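Local atomic coordinates of tailspike protein (Acinetobacter phage vB_ApiP_P1, PDB entry 6E1R), a protein that probably serves as the trimeric tailspike of the phage, hydrolysing the surface polysaccharide of its Acinetobacter baumannii host. Residues A[114-119]-A[140-145]; A[153-158]-A[182-187]; A[317-322]-A[349-354]; A[385-390]-A[413-418]; A[454-459]-A[548-553]. All blocks are in the same frame, centred on the assembly; numbering follows the deposited sequence.

Overall arrangement
The five contacts follow one another along an elongated chain, one of three in the spike. Interactions 1 to 3 pair neighbouring rungs of a parallel beta-helix. Interaction 4 joins strand 385-389 to strand 415-420, farther along toward the C-terminal part, and interaction 5 lies in the all-antiparallel C-terminal part. Centres of interactions 1 and 2 are about 22 Å apart, with strand 142-146 followed in the chain by strand 151-155. Centres of interactions 3 and 4 are about 19 Å apart, those of 4 and 5 about 28 Å, and those of 1 and 5 about 75 Å. Interactions 1 and 4 both touch the second subunit, while 4 and 5 both touch the third.

Interaction 1: A[114-119]-A[140-145]; sequences DFDLRV and FSRSIT
Asp116 and Arg142 meet where the segments 114-119 and 140-145 come together, next to the parallel pairing of Leu117 with Ile144. One carboxylate oxygen does the work: Asp116 OD1 takes Arg142 NH1 at 3.0 Å in a salt bridge and the backbone N of Ser143 at 2.9 Å, the two donors arriving from opposite faces of the carboxylate plane. Arg142 sets out with CG anti to its backbone N (chi1 180°); a bend at chi2 then lays CD 3.4 Å from Phe115 C, and the guanidinium ends beside the backbone of 114-115. Asp116 OD1 lies in the guanidinium plane, although the two flat groups are turned 58° from each other, and Phe115 CA lies over one guanidinium face, offset toward its rim. NE and NH2 have further partners in Val113 O and Asp134. Beyond this salt bridge, Arg118 pairs with Thr145, and Leu117 O accepts Thr145 N at 2.9 Å. A water donates to Leu117 O and also bonds Ser143 OG and Thr145 OG1. Arg118 runs beside Thr145, whose CG2 lies over one face of its guanidinium. Strand 169-173 flanks strand 142-146 as the next rung of the beta-helix, and helix 94-106 packs on Leu117 and Val119.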
# COMPACT_ATOMS: atom_id res chain seq x y z
N ASP A 114 24.95 4.87 26.61
CA ASP A 114 24.69 6.11 27.32
C ASP A 114 25.63 7.25 26.95
O ASP A 114 25.39 8.39 27.36
CB ASP A 114 24.72 5.87 28.83
CG ASP A 114 25.91 5.04 29.26
OD1 ASP A 114 26.47 4.31 28.41
OD2 ASP A 114 26.27 5.10 30.46
N PHE A 115 26.70 6.97 26.20
CA PHE A 115 27.53 8.02 25.64
C PHE A 115 28.11 7.53 24.32
O PHE A 115 28.17 6.32 24.06
CB PHE A 115 28.64 8.46 26.61
CG PHE A 115 29.77 7.47 26.74
CD1 PHE A 115 29.67 6.40 27.61
CD2 PHE A 115 30.93 7.62 26.00
CE1 PHE A 115 30.71 5.49 27.74
CE2 PHE A 115 31.97 6.72 26.12
CZ PHE A 115 31.86 5.65 26.99
N ASP A 116 28.54 8.47 23.49
CA ASP A 116 28.99 8.14 22.15
C ASP A 116 30.27 7.32 22.21
O ASP A 116 31.24 7.71 22.88
CB ASP A 116 29.21 9.40 21.32
CG ASP A 116 27.92 10.18 21.09
OD1 ASP A 116 26.83 9.56 21.16
OD2 ASP A 116 28.00 11.40 20.85
N LEU A 117 30.28 6.19 21.52
CA LEU A 117 31.41 5.27 21.53
C LEU A 117 32.28 5.46 20.29
O LEU A 117 31.80 5.87 19.23
CB LEU A 117 30.93 3.82 21.61
CG LEU A 117 30.07 3.47 22.83
CD1 LEU A 117 29.73 1.99 22.84
CD2 LEU A 117 30.78 3.87 24.12
N ARG A 118 33.56 5.14 20.44
CA ARG A 118 34.52 5.15 19.34
C ARG A 118 35.28 3.83 19.38
O ARG A 118 35.87 3.49 20.40
CB ARG A 118 35.48 6.34 19.46
CG ARG A 118 34.78 7.69 19.48
CD ARG A 118 35.77 8.83 19.55
NE ARG A 118 36.48 9.03 18.29
CZ ARG A 118 36.01 9.75 17.28
NH1 ARG A 118 34.83 10.33 17.37
NH2 ARG A 118 36.73 9.88 16.17
N VAL A 119 35.26 3.10 18.26
CA VAL A 119 35.78 1.74 18.21
C VAL A 119 36.75 1.62 17.04
O VAL A 119 36.53 2.20 15.97
CB VAL A 119 34.65 0.69 18.10
CG1 VAL A 119 33.78 0.72 19.35
CG2 VAL A 119 33.81 0.93 16.85
N PHE A 140 21.62 14.15 16.25
CA PHE A 140 22.21 14.17 17.59
C PHE A 140 21.86 12.93 18.40
O PHE A 140 21.91 12.96 19.63
CB PHE A 140 21.79 15.43 18.34
CG PHE A 140 22.53 16.67 17.92
CD1 PHE A 140 22.13 17.92 18.36
CD2 PHE A 140 23.64 16.58 17.09
CE1 PHE A 140 22.81 19.05 17.97
CE2 PHE A 140 24.32 17.71 16.70
CZ PHE A 140 23.91 18.95 17.14
N SER A 141 21.50 11.83 17.74
CA SER A 141 21.23 10.59 18.44
C SER A 141 22.53 9.99 18.97
O SER A 141 23.64 10.39 18.60
CB SER A 141 20.50 9.60 17.53
OG SER A 141 21.27 9.32 16.37
N ARG A 142 22.39 9.00 19.85
CA ARG A 142 23.54 8.28 20.38
C ARG A 142 24.31 7.62 19.25
O ARG A 142 23.76 6.80 18.51
CB ARG A 142 23.07 7.24 21.40
CG ARG A 142 24.18 6.42 22.02
CD ARG A 142 25.06 7.27 22.93
NE ARG A 142 24.30 7.93 23.99
CZ ARG A 142 24.21 9.25 24.13
NH1 ARG A 142 24.83 10.06 23.28
NH2 ARG A 142 23.49 9.77 25.12
N SER A 143 25.58 7.98 19.11
CA SER A 143 26.38 7.61 17.95
C SER A 143 27.48 6.62 18.32
O SER A 143 27.96 6.59 19.45
CB SER A 143 27.01 8.85 17.30
OG SER A 143 28.04 9.38 18.11
N ILE A 144 27.86 5.81 17.33
CA ILE A 144 29.01 4.91 17.43
C ILE A 144 29.89 5.18 16.22
O ILE A 144 29.45 4.98 15.07
CB ILE A 144 28.59 3.43 17.47
CG1 ILE A 144 27.66 3.16 18.66
CG2 ILE A 144 29.82 2.53 17.53
CD1 ILE A 144 27.32 1.69 18.84
N THR A 145 31.12 5.61 16.46
CA THR A 145 32.05 5.99 15.40
C THR A 145 33.12 4.93 15.24
O THR A 145 33.66 4.42 16.23
CB THR A 145 32.69 7.35 15.70
OG1 THR A 145 31.67 8.32 15.95
CG2 THR A 145 33.54 7.82 14.53
O HOH W 1 30.75 8.14 18.49
O HOH W 2 32.40 11.27 15.29

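Interaction 2: A[153-158]-A[182-187]; sequences FTVKAG and FRSTSN
Phe153 and Phe182 stand side by side on adjacent parallel strands and point the same way. Their ring planes are only 18° apart, yet the rings are slid so far that they barely overlap, with centroids 5.6 Å apart. The closer touch is therefore Phe153 CB against Phe182 CD2, at 3.6 Å. On the same face of the sheet, Val155 CB lies 3.7 Å from Ser184 OG, which is hydrogen-bonded to Gly188 O. The opposite face carries Thr154, whose CG2 meets Thr185 CG2 at 3.6 Å, the two side chains crossing at about a right angle. Thr185 holds OG1 between its backbone N and carbonyl carbon (chi1 52°), where the hydroxyl donates to Val155 O at 2.9 Å, in the carbonyl plane and on a lone pair. Thr185 N reaches that same oxygen at 3.1 Å, and Val155 N bonds to Arg183 O at 2.7 Å. Like residues in register on successive rungs, as the two phenylalanines are here, are a feature of parallel beta-helices. Strand 151-155 lies between strands 123-124 and 178-184; Phe182 meets the Phe166 ring edge-to-face and, with Val155, packs on Leu190 of strand 189-196 and Ala210 of strand 208-213.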
# COMPACT_ATOMS: atom_id res chain seq x y z
N PHE A 153 29.90 -3.47 13.46
CA PHE A 153 29.39 -4.78 13.85
C PHE A 153 29.67 -5.78 12.74
O PHE A 153 29.60 -5.45 11.56
CB PHE A 153 27.89 -4.73 14.16
CG PHE A 153 27.55 -4.04 15.45
CD1 PHE A 153 27.68 -4.70 16.65
CD2 PHE A 153 27.11 -2.73 15.45
CE1 PHE A 153 27.36 -4.07 17.84
CE2 PHE A 153 26.79 -2.09 16.64
CZ PHE A 153 26.92 -2.76 17.84
N THR A 154 30.00 -7.01 13.14
CA THR A 154 30.29 -8.09 12.21
C THR A 154 29.22 -9.16 12.34
O THR A 154 29.07 -9.77 13.40
CB THR A 154 31.68 -8.67 12.46
OG1 THR A 154 32.68 -7.73 12.06
CG2 THR A 154 31.86 -9.97 11.69
N VAL A 155 28.48 -9.38 11.26
CA VAL A 155 27.43 -10.40 11.24
C VAL A 155 28.09 -11.77 11.13
O VAL A 155 28.93 -12.00 10.26
CB VAL A 155 26.45 -10.15 10.09
CG1 VAL A 155 25.35 -11.20 10.11
CG2 VAL A 155 25.86 -8.75 10.20
N LYS A 156 27.69 -12.69 12.01
CA LYS A 156 28.28 -14.02 12.03
C LYS A 156 27.78 -14.85 10.85
O LYS A 156 26.76 -14.55 10.23
CB LYS A 156 27.95 -14.73 13.34
CG LYS A 156 28.46 -14.01 14.58
CD LYS A 156 27.98 -14.71 15.84
CE LYS A 156 28.54 -14.05 17.09
NZ LYS A 156 28.11 -14.76 18.32
N ALA A 157 28.52 -15.92 10.55
CA ALA A 157 28.18 -16.78 9.43
C ALA A 157 26.90 -17.55 9.69
O ALA A 157 26.55 -17.86 10.84
CB ALA A 157 29.33 -17.75 9.14
N GLY A 158 26.19 -17.87 8.61
CA GLY A 158 24.96 -18.64 8.74
C GLY A 158 23.85 -17.81 9.35
O GLY A 158 23.54 -16.71 8.89
N PHE A 182 27.74 -2.44 9.38
CA PHE A 182 27.58 -3.89 9.41
C PHE A 182 28.28 -4.51 8.21
O PHE A 182 28.27 -3.94 7.11
CB PHE A 182 26.10 -4.29 9.41
CG PHE A 182 25.34 -3.82 10.61
CD1 PHE A 182 24.70 -2.59 10.61
CD2 PHE A 182 25.27 -4.60 11.75
CE1 PHE A 182 24.00 -2.15 11.71
CE2 PHE A 182 24.57 -4.17 12.86
CZ PHE A 182 23.93 -2.94 12.84
N ARG A 183 28.87 -5.68 8.42
CA ARG A 183 29.42 -6.49 7.34
C ARG A 183 29.26 -7.95 7.72
O ARG A 183 29.26 -8.31 8.90
CB ARG A 183 30.89 -6.17 7.06
CG ARG A 183 31.33 -6.50 5.64
CD ARG A 183 32.77 -6.09 5.39
NE ARG A 183 32.94 -4.64 5.39
CZ ARG A 183 32.83 -3.88 4.31
NH1 ARG A 183 32.55 -4.42 3.14
NH2 ARG A 183 33.01 -2.57 4.41
N SER A 184 29.14 -8.81 6.70
CA SER A 184 28.87 -10.22 6.90
C SER A 184 30.12 -11.04 6.61
O SER A 184 30.83 -10.79 5.63
CB SER A 184 27.72 -10.70 6.01
OG SER A 184 26.49 -10.15 6.43
N THR A 185 30.39 -12.02 7.47
CA THR A 185 31.44 -13.00 7.24
C THR A 185 30.84 -14.21 6.53
O THR A 185 29.89 -14.82 7.03
CB THR A 185 32.10 -13.42 8.55
OG1 THR A 185 31.10 -13.83 9.49
CG2 THR A 185 32.91 -12.27 9.14
N SER A 186 31.40 -14.55 5.36
CA SER A 186 30.92 -15.67 4.55
C SER A 186 29.43 -15.53 4.23
O SER A 186 28.67 -16.49 4.31
CB SER A 186 31.20 -17.00 5.24
OG SER A 186 30.81 -18.09 4.41
N ASN A 187 29.02 -14.31 3.88
CA ASN A 187 27.62 -14.00 3.55
C ASN A 187 26.68 -14.35 4.70
O ASN A 187 25.59 -14.90 4.49
CB ASN A 187 27.19 -14.70 2.26
CG ASN A 187 28.02 -14.28 1.06
OD1 ASN A 187 28.77 -15.08 0.50
ND2 ASN A 187 27.89 -13.02 0.66

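Interaction 3: A[317-322]-A[349-354]; sequences VIKTLG and KNTMAN
Thr351 sets OG1 between its own backbone N and carbonyl carbon (chi1 59°), and from there the hydroxyl donates to Thr320 O at 2.6 Å. The same rotation puts CG2 3.6 Å from Leu321 CD2 and brings it against Lys319 CE, whose extended chain Thr351 crosses at about a right angle. Lys319 and Lys349, paired on the parallel strands, both start with CG anti to the backbone N and lie side by side, their CG atoms 3.8 Å apart. Lys349 then bends at chi2 (58°) while Lys319 runs straight on, and the two ammonium groups end with NZ 6.7 Å from NZ. The strands are joined by Lys349 N to Ile318 O at 2.9 Å and by Thr320 N to Lys349 O at 3.3 Å. Two waters on Thr320 OG1 add to these direct bonds: one donates to Lys349 O, the other accepts from the backbone N of Met352, which is present as selenomethionine. Lys349 NZ is bound by Glu373 and Ser374 O, and this nearby negative charge probably eases the repulsion between the two lysines.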
# COMPACT_ATOMS: atom_id res chain seq x y z
N VAL A 317 16.69 5.26 -12.20
CA VAL A 317 16.18 5.16 -10.84
C VAL A 317 16.36 3.75 -10.31
O VAL A 317 16.87 3.54 -9.20
CB VAL A 317 14.71 5.60 -10.78
CG1 VAL A 317 14.13 5.31 -9.40
CG2 VAL A 317 14.59 7.08 -11.10
N ILE A 318 15.95 2.75 -11.09
CA ILE A 318 16.13 1.35 -10.73
C ILE A 318 16.59 0.59 -11.96
O ILE A 318 16.10 0.83 -13.07
CB ILE A 318 14.83 0.75 -10.14
CG1 ILE A 318 15.06 -0.70 -9.70
CG2 ILE A 318 13.68 0.85 -11.14
CD1 ILE A 318 13.96 -1.25 -8.82
N LYS A 319 17.55 -0.31 -11.77
CA LYS A 319 18.13 -1.10 -12.85
C LYS A 319 18.21 -2.55 -12.40
O LYS A 319 18.98 -2.88 -11.50
CB LYS A 319 19.51 -0.57 -13.24
CG LYS A 319 20.19 -1.37 -14.34
CD LYS A 319 21.54 -0.78 -14.71
CE LYS A 319 22.21 -1.56 -15.82
NZ LYS A 319 23.47 -0.92 -16.27
N THR A 320 17.41 -3.41 -13.03
CA THR A 320 17.39 -4.82 -12.70
C THR A 320 18.41 -5.59 -13.53
O THR A 320 18.66 -5.27 -14.69
CB THR A 320 15.99 -5.41 -12.91
OG1 THR A 320 15.51 -5.04 -14.22
CG2 THR A 320 15.02 -4.90 -11.85
N LEU A 321 18.99 -6.62 -12.91
CA LEU A 321 20.01 -7.44 -13.54
C LEU A 321 19.69 -8.92 -13.32
O LEU A 321 18.76 -9.27 -12.59
CB LEU A 321 21.41 -7.13 -12.97
CG LEU A 321 22.01 -5.76 -13.30
CD1 LEU A 321 23.21 -5.48 -12.42
CD2 LEU A 321 22.40 -5.71 -14.76
N GLY A 322 20.47 -9.77 -13.96
CA GLY A 322 20.36 -11.21 -13.79
C GLY A 322 19.90 -11.90 -15.06
O GLY A 322 19.88 -11.33 -16.15
N LYS A 349 15.32 0.85 -15.90
CA LYS A 349 16.23 0.28 -16.89
C LYS A 349 16.20 -1.23 -16.78
O LYS A 349 16.44 -1.79 -15.70
CB LYS A 349 17.66 0.80 -16.68
CG LYS A 349 18.70 0.08 -17.52
CD LYS A 349 18.40 0.18 -19.01
CE LYS A 349 19.39 -0.62 -19.83
NZ LYS A 349 19.07 -0.61 -21.29
N ASN A 350 15.90 -1.89 -17.89
CA ASN A 350 15.84 -3.34 -17.95
C ASN A 350 17.06 -3.88 -18.68
O ASN A 350 17.49 -3.31 -19.69
CB ASN A 350 14.57 -3.81 -18.67
CG ASN A 350 13.32 -3.57 -17.86
OD1 ASN A 350 13.34 -2.87 -16.85
ND2 ASN A 350 12.21 -4.16 -18.30
N THR A 351 17.65 -4.95 -18.14
CA THR A 351 18.69 -5.68 -18.83
C THR A 351 18.21 -7.03 -19.35
O THR A 351 18.91 -7.66 -20.15
CB THR A 351 19.91 -5.89 -17.92
OG1 THR A 351 19.51 -6.60 -16.74
CG2 THR A 351 20.49 -4.54 -17.53
N MSE A 352 17.04 -7.49 -18.91
CA MSE A 352 16.40 -8.67 -19.47
C MSE A 352 15.32 -8.25 -20.46
O MSE A 352 14.81 -7.13 -20.39
CB MSE A 352 15.77 -9.53 -18.37
CG MSE A 352 16.60 -9.71 -17.12
SE MSE A 352 15.42 -10.29 -15.68
CE MSE A 352 16.74 -10.92 -14.40
N ALA A 353 14.97 -9.15 -21.37
CA ALA A 353 13.86 -8.87 -22.27
C ALA A 353 12.54 -9.01 -21.54
O ALA A 353 12.40 -9.85 -20.64
CB ALA A 353 13.91 -9.81 -23.48
N ASN A 354 11.57 -8.17 -21.91
CA ASN A 354 10.18 -8.26 -21.46
C ASN A 354 9.99 -7.90 -19.99
O ASN A 354 8.99 -7.28 -19.63
CB ASN A 354 9.62 -9.65 -21.74
CG ASN A 354 9.77 -10.06 -23.19
OD1 ASN A 354 9.52 -9.27 -24.10
ND2 ASN A 354 10.19 -11.30 -23.42
O HOH W 3 15.47 -6.48 -16.57
O HOH W 4 14.45 -2.46 -13.99

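Interaction 4: A[385-390]-A[413-418]; sequences IENSIA and FNADSR
Arg418 gripping the main chain at Glu386 is the centre of a buried, mostly polar contact, set where strand 385-389 of the beta-helix meets the segment 413-418 that leads on toward the C-terminal part. Both terminal nitrogens of Arg418 close on a single atom: NH1 lies 2.9 Å and NH2 2.8 Å from Glu386 O, which sits in the guanidinium plane. Arg418 NH1 also donates to Ser417 O at 3.1 Å, so the group is pinned to its own segment as well, at the residue just before it. Asn387 crosses the arginine at about a right angle, its ND2 3.0 Å from Arg418 NH2, an approach of two donors without a hydrogen bond. The Glu386 carboxylate is nearly parallel to the guanidinium, planes 16° apart, but OE2 stands well out of that plane, 3.6 Å from NH1; the two attract by charge alone. At the other end Asn414 ND2 donates to Ser388 O at 3.0 Å. Its OD1 accepts from Arg405 and from the backbone N of Asn419 of the second subunit. Ala415, Ser417 and Arg418 continue as a parallel ladder with a strand of that subunit, while Glu386 packs on Ile389 of the third. Held against a carbonyl oxygen and close to a carboxylate, the buried arginine charge is probably compensated at least in part, and its rotation is fixed by bonds to two carbonyls on different segments.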
# COMPACT_ATOMS: atom_id res chain seq x y z
N ILE A 385 5.01 -1.51 -20.14
CA ILE A 385 4.11 -0.73 -19.31
C ILE A 385 2.91 -1.62 -19.00
O ILE A 385 2.05 -1.85 -19.86
CB ILE A 385 3.69 0.57 -19.99
CG1 ILE A 385 4.92 1.43 -20.30
CG2 ILE A 385 2.70 1.34 -19.12
CD1 ILE A 385 5.78 1.72 -19.09
N GLU A 386 2.85 -2.13 -17.77
CA GLU A 386 1.69 -2.91 -17.36
C GLU A 386 0.47 -2.03 -17.14
O GLU A 386 -0.66 -2.46 -17.42
CB GLU A 386 2.00 -3.71 -16.10
CG GLU A 386 0.91 -4.69 -15.69
CD GLU A 386 0.72 -5.81 -16.70
OE1 GLU A 386 1.71 -6.18 -17.37
OE2 GLU A 386 -0.42 -6.31 -16.82
N ASN A 387 0.67 -0.81 -16.65
CA ASN A 387 -0.42 0.15 -16.48
C ASN A 387 0.18 1.52 -16.21
O ASN A 387 1.24 1.64 -15.59
CB ASN A 387 -1.35 -0.26 -15.33
CG ASN A 387 -2.75 0.31 -15.50
OD1 ASN A 387 -3.17 1.17 -14.72
ND2 ASN A 387 -3.47 -0.16 -16.51
N SER A 388 -0.52 2.55 -16.70
CA SER A 388 -0.08 3.94 -16.52
C SER A 388 -1.34 4.80 -16.44
O SER A 388 -1.91 5.16 -17.47
CB SER A 388 0.83 4.38 -17.66
OG SER A 388 0.96 5.79 -17.69
N ILE A 389 -1.76 5.12 -15.21
CA ILE A 389 -3.02 5.80 -14.97
C ILE A 389 -2.80 7.01 -14.07
O ILE A 389 -2.02 6.94 -13.11
CB ILE A 389 -4.07 4.85 -14.36
CG1 ILE A 389 -3.47 4.07 -13.19
CG2 ILE A 389 -4.63 3.91 -15.42
CD1 ILE A 389 -4.46 3.17 -12.48
N ALA A 390 -3.49 8.10 -14.39
CA ALA A 390 -3.54 9.30 -13.55
C ALA A 390 -2.16 9.89 -13.28
O ALA A 390 -1.93 10.53 -12.26
CB ALA A 390 -4.26 9.02 -12.23
N PHE A 413 -1.13 5.36 -24.47
CA PHE A 413 -1.74 4.11 -24.04
C PHE A 413 -1.58 3.94 -22.54
O PHE A 413 -0.52 4.23 -21.97
CB PHE A 413 -1.11 2.92 -24.77
CG PHE A 413 -1.17 3.03 -26.26
CD1 PHE A 413 -2.31 2.66 -26.96
CD2 PHE A 413 -0.08 3.51 -26.98
CE1 PHE A 413 -2.36 2.76 -28.33
CE2 PHE A 413 -0.13 3.61 -28.36
CZ PHE A 413 -1.27 3.24 -29.03
N ASN A 414 -2.65 3.48 -21.88
CA ASN A 414 -2.56 3.17 -20.46
C ASN A 414 -1.75 1.90 -20.23
O ASN A 414 -1.06 1.78 -19.21
CB ASN A 414 -3.95 3.02 -19.85
CG ASN A 414 -4.75 4.30 -19.90
OD1 ASN A 414 -5.57 4.50 -20.79
ND2 ASN A 414 -4.50 5.19 -18.94
N ALA A 415 -1.81 0.95 -21.17
CA ALA A 415 -1.11 -0.31 -21.05
C ALA A 415 -0.90 -0.88 -22.44
O ALA A 415 -1.46 -0.38 -23.42
CB ALA A 415 -1.87 -1.30 -20.16
N ASP A 416 -0.09 -1.93 -22.52
CA ASP A 416 0.15 -2.56 -23.81
C ASP A 416 -1.04 -3.39 -24.25
O ASP A 416 -1.51 -3.28 -25.39
CB ASP A 416 1.41 -3.42 -23.75
CG ASP A 416 1.70 -4.14 -25.06
OD1 ASP A 416 1.89 -3.45 -26.08
OD2 ASP A 416 1.73 -5.38 -25.06
N SER A 417 -1.56 -4.23 -23.36
CA SER A 417 -2.65 -5.13 -23.72
C SER A 417 -3.46 -5.51 -22.49
O SER A 417 -2.94 -5.53 -21.37
CB SER A 417 -2.12 -6.40 -24.41
OG SER A 417 -1.35 -7.19 -23.52
N ARG A 418 -4.74 -5.79 -22.72
CA ARG A 418 -5.65 -6.29 -21.71
C ARG A 418 -6.60 -7.28 -22.36
O ARG A 418 -7.06 -7.05 -23.48
CB ARG A 418 -6.45 -5.16 -21.05
CG ARG A 418 -5.70 -4.35 -20.01
CD ARG A 418 -5.29 -5.20 -18.82
NE ARG A 418 -4.81 -4.38 -17.71
CZ ARG A 418 -3.57 -3.90 -17.61
NH1 ARG A 418 -2.68 -4.16 -18.56
NH2 ARG A 418 -3.23 -3.17 -16.57

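Interaction 5: A[454-459]-A[548-553]; sequences LSHPSI and TGNVQA
Leu454 and Ser455 run antiparallel to Ala553 and Gln552, with Ser455 and Gln552 the hydrogen-bonded pair and Leu454 and Ala553 the non-hydrogen-bonded one. Gln552 N donates to Ser455 O at 3.0 Å, whereas the return bond from Ser455 N to Gln552 O is weak. The same two residues are joined again through their side chains: Gln552 places CG between its backbone N and carbonyl carbon (chi1 61°), stays extended beyond it, and donates from NE2 to Ser455 OG at 3.1 Å. Pro457 backs this amide, its CB 3.9 Å from Gln552 CD. On the other face of the strands Leu454 crosses Val551 obliquely, CB to CG2 at 4.1 Å, and its CD2 meets Ala553 CB at 4.2 Å. Past the strand end, His456 and Asn550 lie side by side with ring and amide planes only 9° apart. His456 ND1 accepts Ser458 N at 3.0 Å, which helps to fix the ring, and Asn550 OD1 bonds to Asn471 of the third subunit. That subunit also offers Tyr431, on which both Pro457 and Gln552 pack. Asn550 itself centres an inverse gamma turn, through which the chain leaves strand 539-548 for the short strand 552-553. Within this chain 552-553 edges a four-stranded antiparallel sheet; Leu454 of the neighbouring strand 448-455 and Val551 pack on Leu468 of the five-stranded sheet, consistent with a beta-sandwich-like C-terminal domain.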
# COMPACT_ATOMS: atom_id res chain seq x y z
N LEU A 454 -8.54 -19.59 -43.11
CA LEU A 454 -9.85 -19.32 -42.53
C LEU A 454 -10.26 -20.46 -41.62
O LEU A 454 -10.01 -21.63 -41.93
CB LEU A 454 -10.90 -19.11 -43.63
CG LEU A 454 -10.57 -18.02 -44.66
CD1 LEU A 454 -11.68 -17.90 -45.69
CD2 LEU A 454 -10.32 -16.69 -43.96
N SER A 455 -10.90 -20.12 -40.51
CA SER A 455 -11.35 -21.12 -39.55
C SER A 455 -12.36 -20.48 -38.61
O SER A 455 -12.46 -19.25 -38.51
CB SER A 455 -10.18 -21.71 -38.76
OG SER A 455 -9.49 -20.71 -38.04
N HIS A 456 -13.11 -21.33 -37.92
CA HIS A 456 -14.00 -20.85 -36.87
C HIS A 456 -13.17 -20.37 -35.69
O HIS A 456 -12.25 -21.08 -35.26
CB HIS A 456 -14.96 -21.96 -36.44
CG HIS A 456 -16.13 -21.47 -35.63
ND1 HIS A 456 -16.01 -21.08 -34.32
CD2 HIS A 456 -17.43 -21.32 -35.96
CE1 HIS A 456 -17.19 -20.71 -33.86
NE2 HIS A 456 -18.08 -20.84 -34.84
N PRO A 457 -13.44 -19.18 -35.14
CA PRO A 457 -12.57 -18.64 -34.09
C PRO A 457 -12.83 -19.19 -32.70
O PRO A 457 -11.98 -19.03 -31.82
CB PRO A 457 -12.83 -17.13 -34.15
CG PRO A 457 -14.15 -16.97 -34.88
CD PRO A 457 -14.59 -18.31 -35.41
N SER A 458 -13.98 -19.83 -32.47
CA SER A 458 -14.33 -20.34 -31.15
C SER A 458 -14.33 -21.86 -31.07
O SER A 458 -13.91 -22.43 -30.07
CB SER A 458 -15.70 -19.82 -30.72
OG SER A 458 -15.86 -18.45 -31.05
N ILE A 459 -14.81 -22.54 -32.11
CA ILE A 459 -14.94 -23.99 -32.13
C ILE A 459 -13.94 -24.54 -33.14
O ILE A 459 -13.95 -24.15 -34.31
CB ILE A 459 -16.37 -24.43 -32.48
CG1 ILE A 459 -17.38 -23.63 -31.64
CG2 ILE A 459 -16.54 -25.92 -32.24
CD1 ILE A 459 -18.81 -23.83 -32.06
N THR A 548 -15.30 -10.42 -39.87
CA THR A 548 -16.47 -10.18 -39.04
C THR A 548 -17.28 -11.47 -38.99
O THR A 548 -17.44 -12.14 -40.01
CB THR A 548 -17.33 -9.03 -39.58
OG1 THR A 548 -16.53 -7.85 -39.73
CG2 THR A 548 -18.49 -8.73 -38.64
N GLY A 549 -17.80 -11.80 -37.82
CA GLY A 549 -18.62 -12.98 -37.68
C GLY A 549 -17.85 -14.20 -37.22
O GLY A 549 -16.84 -14.07 -36.51
N ASN A 550 -18.31 -15.39 -37.60
CA ASN A 550 -17.69 -16.64 -37.17
C ASN A 550 -16.56 -17.08 -38.10
O ASN A 550 -16.55 -18.20 -38.60
CB ASN A 550 -18.76 -17.73 -37.08
CG ASN A 550 -19.78 -17.44 -35.99
OD1 ASN A 550 -20.98 -17.42 -36.25
ND2 ASN A 550 -19.30 -17.22 -34.77
N VAL A 551 -15.59 -16.19 -38.32
CA VAL A 551 -14.44 -16.52 -39.16
C VAL A 551 -13.25 -15.67 -38.72
O VAL A 551 -13.41 -14.53 -38.29
CB VAL A 551 -14.75 -16.33 -40.67
CG1 VAL A 551 -14.92 -14.85 -41.00
CG2 VAL A 551 -13.67 -16.97 -41.53
N GLN A 552 -12.06 -16.26 -38.82
CA GLN A 552 -10.81 -15.58 -38.51
C GLN A 552 -9.78 -15.90 -39.58
O GLN A 552 -9.76 -17.01 -40.12
CB GLN A 552 -10.28 -15.99 -37.13
CG GLN A 552 -9.98 -17.47 -37.00
CD GLN A 552 -9.31 -17.83 -35.69
OE1 GLN A 552 -8.95 -16.95 -34.90
NE2 GLN A 552 -9.14 -19.12 -35.44
N ALA A 553 -8.94 -14.91 -39.89
CA ALA A 553 -7.88 -15.07 -40.89
C ALA A 553 -6.55 -15.13 -40.16
O ALA A 553 -6.11 -14.13 -39.57
CB ALA A 553 -7.91 -13.92 -41.89